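Local coordinates for protein glycoside hydrolase, GH17 family (Formosa sp. Hel1_33_131, PDB 6FCG) that probably hydrolyses the beta-1,3-glucan laminarin at internal linkages, as an endo-acting laminarinase of glycoside hydrolase family 17, at residues I253-F258 and D271-R276; E326-I331 and L415-P420. All blocks are in the same frame, centred on the assembly; numbering follows the deposited sequence.

Contact 1: residues I253-F258 and D271-R276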
# COMPACT_ATOMS: atom_id res chain seq x y z
N ILE A 253 2.62 6.85 -21.64
CA ILE A 253 1.43 6.70 -22.50
C ILE A 253 1.69 5.79 -23.73
O ILE A 253 0.78 5.13 -24.21
CB ILE A 253 0.78 8.05 -22.88
CG1 ILE A 253 0.11 8.80 -21.69
CG2 ILE A 253 -0.31 7.87 -23.94
CD1 ILE A 253 0.81 8.84 -20.33
N PHE A 254 2.94 5.70 -24.16
CA PHE A 254 3.38 4.87 -25.30
C PHE A 254 3.74 3.42 -24.93
O PHE A 254 3.95 2.58 -25.80
CB PHE A 254 4.63 5.52 -25.95
CG PHE A 254 5.90 5.31 -25.18
CD1 PHE A 254 6.69 4.18 -25.41
CD2 PHE A 254 6.29 6.19 -24.17
CE1 PHE A 254 7.85 3.96 -24.68
CE2 PHE A 254 7.45 5.96 -23.43
CZ PHE A 254 8.22 4.84 -23.69
N TRP A 255 3.85 3.14 -23.63
CA TRP A 255 4.46 1.90 -23.15
C TRP A 255 3.41 0.95 -22.58
O TRP A 255 2.72 1.30 -21.61
CB TRP A 255 5.49 2.23 -22.07
CG TRP A 255 6.16 1.06 -21.46
CD1 TRP A 255 6.04 0.63 -20.19
CD2 TRP A 255 7.05 0.17 -22.10
NE1 TRP A 255 6.78 -0.47 -20.00
CE2 TRP A 255 7.42 -0.78 -21.17
CE3 TRP A 255 7.56 0.07 -23.39
CZ2 TRP A 255 8.29 -1.83 -21.46
CZ3 TRP A 255 8.42 -0.97 -23.69
CH2 TRP A 255 8.77 -1.90 -22.73
N GLY A 256 3.30 -0.22 -23.17
CA GLY A 256 2.45 -1.26 -22.67
C GLY A 256 2.06 -2.29 -23.70
O GLY A 256 2.58 -2.31 -24.82
N VAL A 257 1.17 -3.18 -23.28
CA VAL A 257 0.45 -4.09 -24.17
C VAL A 257 -0.98 -3.56 -24.14
O VAL A 257 -1.60 -3.50 -23.07
CB VAL A 257 0.53 -5.54 -23.65
CG1 VAL A 257 -0.21 -6.48 -24.59
CG2 VAL A 257 1.98 -5.97 -23.54
N PHE A 258 -1.47 -3.16 -25.32
CA PHE A 258 -2.75 -2.41 -25.44
C PHE A 258 -3.80 -3.24 -26.18
O PHE A 258 -3.51 -3.88 -27.20
CB PHE A 258 -2.54 -1.08 -26.19
CG PHE A 258 -1.66 -0.07 -25.47
CD1 PHE A 258 -2.21 0.87 -24.59
CD2 PHE A 258 -0.29 -0.05 -25.69
CE1 PHE A 258 -1.40 1.80 -23.95
CE2 PHE A 258 0.51 0.87 -25.05
CZ PHE A 258 -0.04 1.80 -24.18
N ASP A 271 7.82 -7.26 -29.31
CA ASP A 271 8.18 -6.58 -30.56
C ASP A 271 7.37 -5.30 -30.80
O ASP A 271 7.94 -4.26 -31.11
CB ASP A 271 8.02 -7.51 -31.78
CG ASP A 271 9.15 -8.55 -31.89
OD1 ASP A 271 10.27 -8.30 -31.39
OD2 ASP A 271 8.92 -9.62 -32.53
N ILE A 272 6.06 -5.38 -30.64
CA ILE A 272 5.15 -4.25 -30.87
C ILE A 272 5.42 -3.15 -29.86
O ILE A 272 5.43 -1.97 -30.21
CB ILE A 272 3.66 -4.69 -30.78
CG1 ILE A 272 3.28 -5.44 -32.04
CG2 ILE A 272 2.69 -3.52 -30.61
CD1 ILE A 272 2.10 -6.36 -31.86
N ALA A 273 5.59 -3.53 -28.60
CA ALA A 273 5.81 -2.56 -27.55
C ALA A 273 7.15 -1.84 -27.73
O ALA A 273 7.22 -0.61 -27.61
CB ALA A 273 5.76 -3.23 -26.19
N MET A 274 8.19 -2.62 -28.04
CA MET A 274 9.50 -2.07 -28.30
C MET A 274 9.55 -1.22 -29.56
O MET A 274 10.28 -0.22 -29.60
CB MET A 274 10.57 -3.17 -28.35
CG MET A 274 10.89 -3.79 -27.00
SD MET A 274 11.14 -2.61 -25.66
CE MET A 274 12.67 -1.85 -26.22
N ASN A 275 8.77 -1.56 -30.58
CA ASN A 275 8.65 -0.68 -31.73
C ASN A 275 8.07 0.68 -31.36
O ASN A 275 8.50 1.70 -31.89
CB ASN A 275 7.83 -1.32 -32.84
CG ASN A 275 7.91 -0.50 -34.12
OD1 ASN A 275 8.87 -0.63 -34.89
ND2 ASN A 275 6.92 0.36 -34.35
N ARG A 276 7.10 0.72 -30.46
CA ARG A 276 6.57 2.00 -30.00
C ARG A 276 7.66 2.85 -29.31
O ARG A 276 7.64 4.08 -29.43
CB ARG A 276 5.35 1.81 -29.08
CG ARG A 276 4.00 1.73 -29.80
CD ARG A 276 2.84 1.74 -28.80
NE ARG A 276 2.79 0.51 -28.01
CZ ARG A 276 2.12 -0.60 -28.33
NH1 ARG A 276 1.38 -0.67 -29.43
NH2 ARG A 276 2.18 -1.67 -27.54
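In the connection that carries this TIM-barrel-clan chain from strand 238-241 to strand 301-305, helix 266-294 packs back against the segment 253-258, and Arg276 holds the two together. Its side chain is bent at chi3 (-69°), which swings the guanidinium along the loop so that two backbone carbonyls lie at its edge. NH2 donates to Gly256 O at 2.8 Å, close to the guanidinium plane but from above the plane of the carbonyl, while NE reaches Phe254 O at 3.2 Å in a weak, strongly bent bond. The Phe258 ring stands almost upright on one guanidinium face, the planes 86° apart, with CD2 3.5 Å from Arg276 NH2; Ile272 O lies over the opposite face. NH2 also forms a salt bridge with Glu261, whose OE1 accepts a bond from Phe258 N as well. One helical turn before Arg276, Ala273 CB lies 3.6 Å from Gly256 O. Gly256 has backbone angles at which a CB would be forced against the preceding carbonyl O, and would also crowd Phe258 CE2. Trp255, CG anti to its backbone N, brings CZ3 to 3.7 Å from Met274 SD, an in-plane Met-aromatic contact at the ring edge, and its NE1 bonds to Ser321 O. Around this joint, Phe254 packs on helix 244-250, Met274 on helix 326-342, and strand 257-258 runs parallel to strand 422-423.

Contact 2: residues E326-I331 and L415-P420; sequences EYKEAI and LEVELP
Lys328 leaves helix 326-342 with CB directed at the segment 415-420 and CG anti to its carbonyl carbon (chi1 -68°). The chain stays extended through chi2, where CG and CD pass beside Met274 SD and CD also reaches Trp255 CH2, then bends at chi3 and chi4. CE comes to 3.8 Å from Glu418 O, and NZ donates to that oxygen at 2.5 Å, nearly along the C=O axis, the C=O...NZ angle being 168°. Beside this bond NZ lies 3.9 Å from Val417 CG1 and 4.2 Å from Pro420 CD. The link ties the first turn of the helix after barrel strand 301-305 to the extended tail that leaves helix 410-416. An alanine in place of Lys328 removes the bond to Glu418 O and the CD that lies against Trp255, and would probably loosen the tail from the helix. Tyr327 has CG anti to its backbone N (chi1 -176°), and its CB touches Val417 CG2 at 3.8 Å; its ring carries Ile331 CD1 over one face and meets Phe414. On the tail, Val417 also packs on Leu415 of a third subunit, where Glu416 forms a salt bridge with Arg269 of that subunit.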
# COMPACT_ATOMS: atom_id res chain seq x y z
N GLU A 326 18.13 -7.83 -20.80
CA GLU A 326 19.04 -7.87 -21.94
C GLU A 326 18.37 -8.05 -23.29
O GLU A 326 18.93 -7.64 -24.33
CB GLU A 326 20.08 -8.94 -21.76
CG GLU A 326 21.04 -8.65 -20.61
CD GLU A 326 22.16 -9.67 -20.45
OE1 GLU A 326 22.44 -10.43 -21.41
OE2 GLU A 326 22.77 -9.70 -19.37
N TYR A 327 17.18 -8.65 -23.28
CA TYR A 327 16.43 -8.90 -24.52
C TYR A 327 15.85 -7.60 -25.06
O TYR A 327 15.99 -7.27 -26.25
CB TYR A 327 15.33 -9.94 -24.27
CG TYR A 327 14.53 -10.36 -25.49
CD1 TYR A 327 15.17 -10.88 -26.62
CD2 TYR A 327 13.14 -10.32 -25.49
CE1 TYR A 327 14.44 -11.31 -27.73
CE2 TYR A 327 12.41 -10.75 -26.59
CZ TYR A 327 13.07 -11.24 -27.70
OH TYR A 327 12.34 -11.66 -28.78
N LYS A 328 15.18 -6.85 -24.21
CA LYS A 328 14.61 -5.58 -24.64
C LYS A 328 15.70 -4.59 -25.00
O LYS A 328 15.49 -3.78 -25.89
CB LYS A 328 13.66 -4.99 -23.61
CG LYS A 328 12.41 -5.81 -23.44
CD LYS A 328 11.35 -5.01 -22.74
CE LYS A 328 10.90 -5.61 -21.42
NZ LYS A 328 10.02 -6.75 -21.34
N GLU A 329 16.84 -4.65 -24.30
CA GLU A 329 18.00 -3.82 -24.65
C GLU A 329 18.47 -4.10 -26.07
O GLU A 329 18.73 -3.17 -26.84
CB GLU A 329 19.17 -4.03 -23.68
CG GLU A 329 20.40 -3.22 -24.06
CD GLU A 329 21.61 -3.58 -23.25
OE1 GLU A 329 22.22 -2.60 -22.84
OE2 GLU A 329 21.97 -4.78 -23.04
N ALA A 330 18.60 -5.37 -26.39
CA ALA A 330 19.00 -5.77 -27.74
C ALA A 330 18.01 -5.29 -28.80
O ALA A 330 18.41 -4.76 -29.84
CB ALA A 330 19.16 -7.28 -27.82
N ILE A 331 16.72 -5.46 -28.54
CA ILE A 331 15.71 -4.98 -29.48
C ILE A 331 15.84 -3.45 -29.69
O ILE A 331 15.82 -2.97 -30.82
CB ILE A 331 14.30 -5.34 -29.02
CG1 ILE A 331 14.10 -6.85 -29.14
CG2 ILE A 331 13.25 -4.62 -29.89
CD1 ILE A 331 12.89 -7.37 -28.39
N LEU A 415 13.20 -16.66 -19.22
CA LEU A 415 12.56 -16.82 -17.90
C LEU A 415 12.61 -15.54 -17.06
O LEU A 415 11.63 -15.20 -16.39
CB LEU A 415 13.16 -18.00 -17.14
CG LEU A 415 12.87 -19.41 -17.68
CD1 LEU A 415 13.62 -20.46 -16.87
CD2 LEU A 415 11.38 -19.73 -17.67
N GLU A 416 13.74 -14.83 -17.12
CA GLU A 416 13.92 -13.60 -16.37
C GLU A 416 13.19 -12.42 -17.00
O GLU A 416 12.84 -11.49 -16.29
CB GLU A 416 15.38 -13.24 -16.19
CG GLU A 416 16.25 -14.31 -15.58
CD GLU A 416 17.52 -13.76 -14.92
OE1 GLU A 416 17.77 -12.56 -15.11
OE2 GLU A 416 18.29 -14.47 -14.23
N VAL A 417 12.95 -12.44 -18.31
CA VAL A 417 12.26 -11.33 -18.98
C VAL A 417 10.76 -11.31 -18.60
O VAL A 417 10.11 -12.33 -18.61
CB VAL A 417 12.36 -11.44 -20.53
CG1 VAL A 417 11.55 -10.34 -21.19
CG2 VAL A 417 13.79 -11.34 -21.06
N GLU A 418 10.25 -10.12 -18.26
CA GLU A 418 8.83 -9.90 -18.04
C GLU A 418 8.23 -9.14 -19.21
O GLU A 418 8.94 -8.47 -19.94
CB GLU A 418 8.62 -9.15 -16.73
CG GLU A 418 9.21 -9.90 -15.54
CD GLU A 418 8.78 -9.36 -14.19
OE1 GLU A 418 9.70 -9.21 -13.37
OE2 GLU A 418 7.59 -9.07 -13.96
N LEU A 419 6.92 -9.27 -19.39
CA LEU A 419 6.20 -8.51 -20.42
C LEU A 419 5.87 -7.10 -19.94
O LEU A 419 5.78 -6.85 -18.75
CB LEU A 419 4.90 -9.20 -20.86
CG LEU A 419 5.18 -10.38 -21.78
CD1 LEU A 419 5.06 -11.68 -21.02
CD2 LEU A 419 4.24 -10.38 -22.96
N PRO A 420 5.68 -6.18 -20.90
CA PRO A 420 5.23 -4.85 -20.50
C PRO A 420 3.85 -4.93 -19.82
O PRO A 420 3.11 -5.87 -20.06
CB PRO A 420 5.15 -4.09 -21.81
CG PRO A 420 6.02 -4.85 -22.77
CD PRO A 420 5.96 -6.27 -22.35

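Overall arrangement
Contacts 1 and 2 have centres about 13 Å apart and share one boundary, on the same side of the chain's centre, their own centres lying about 22 and 21 Å from it. Helix 266-294, used by contact 1, and helix 326-342, used by contact 2, precede and follow barrel strand 301-305 in the chain; they meet where Met274 CB packs on Ile331 CG2 at 3.4 Å. The tail of contact 2 completes the junction, Pro420 CG lying 3.8 Å from Ala273 CB and Pro420 O 3.7 Å from Val257 CG2. The example illustrates how a chain's late segments can close over earlier connections on the periphery of a barrel.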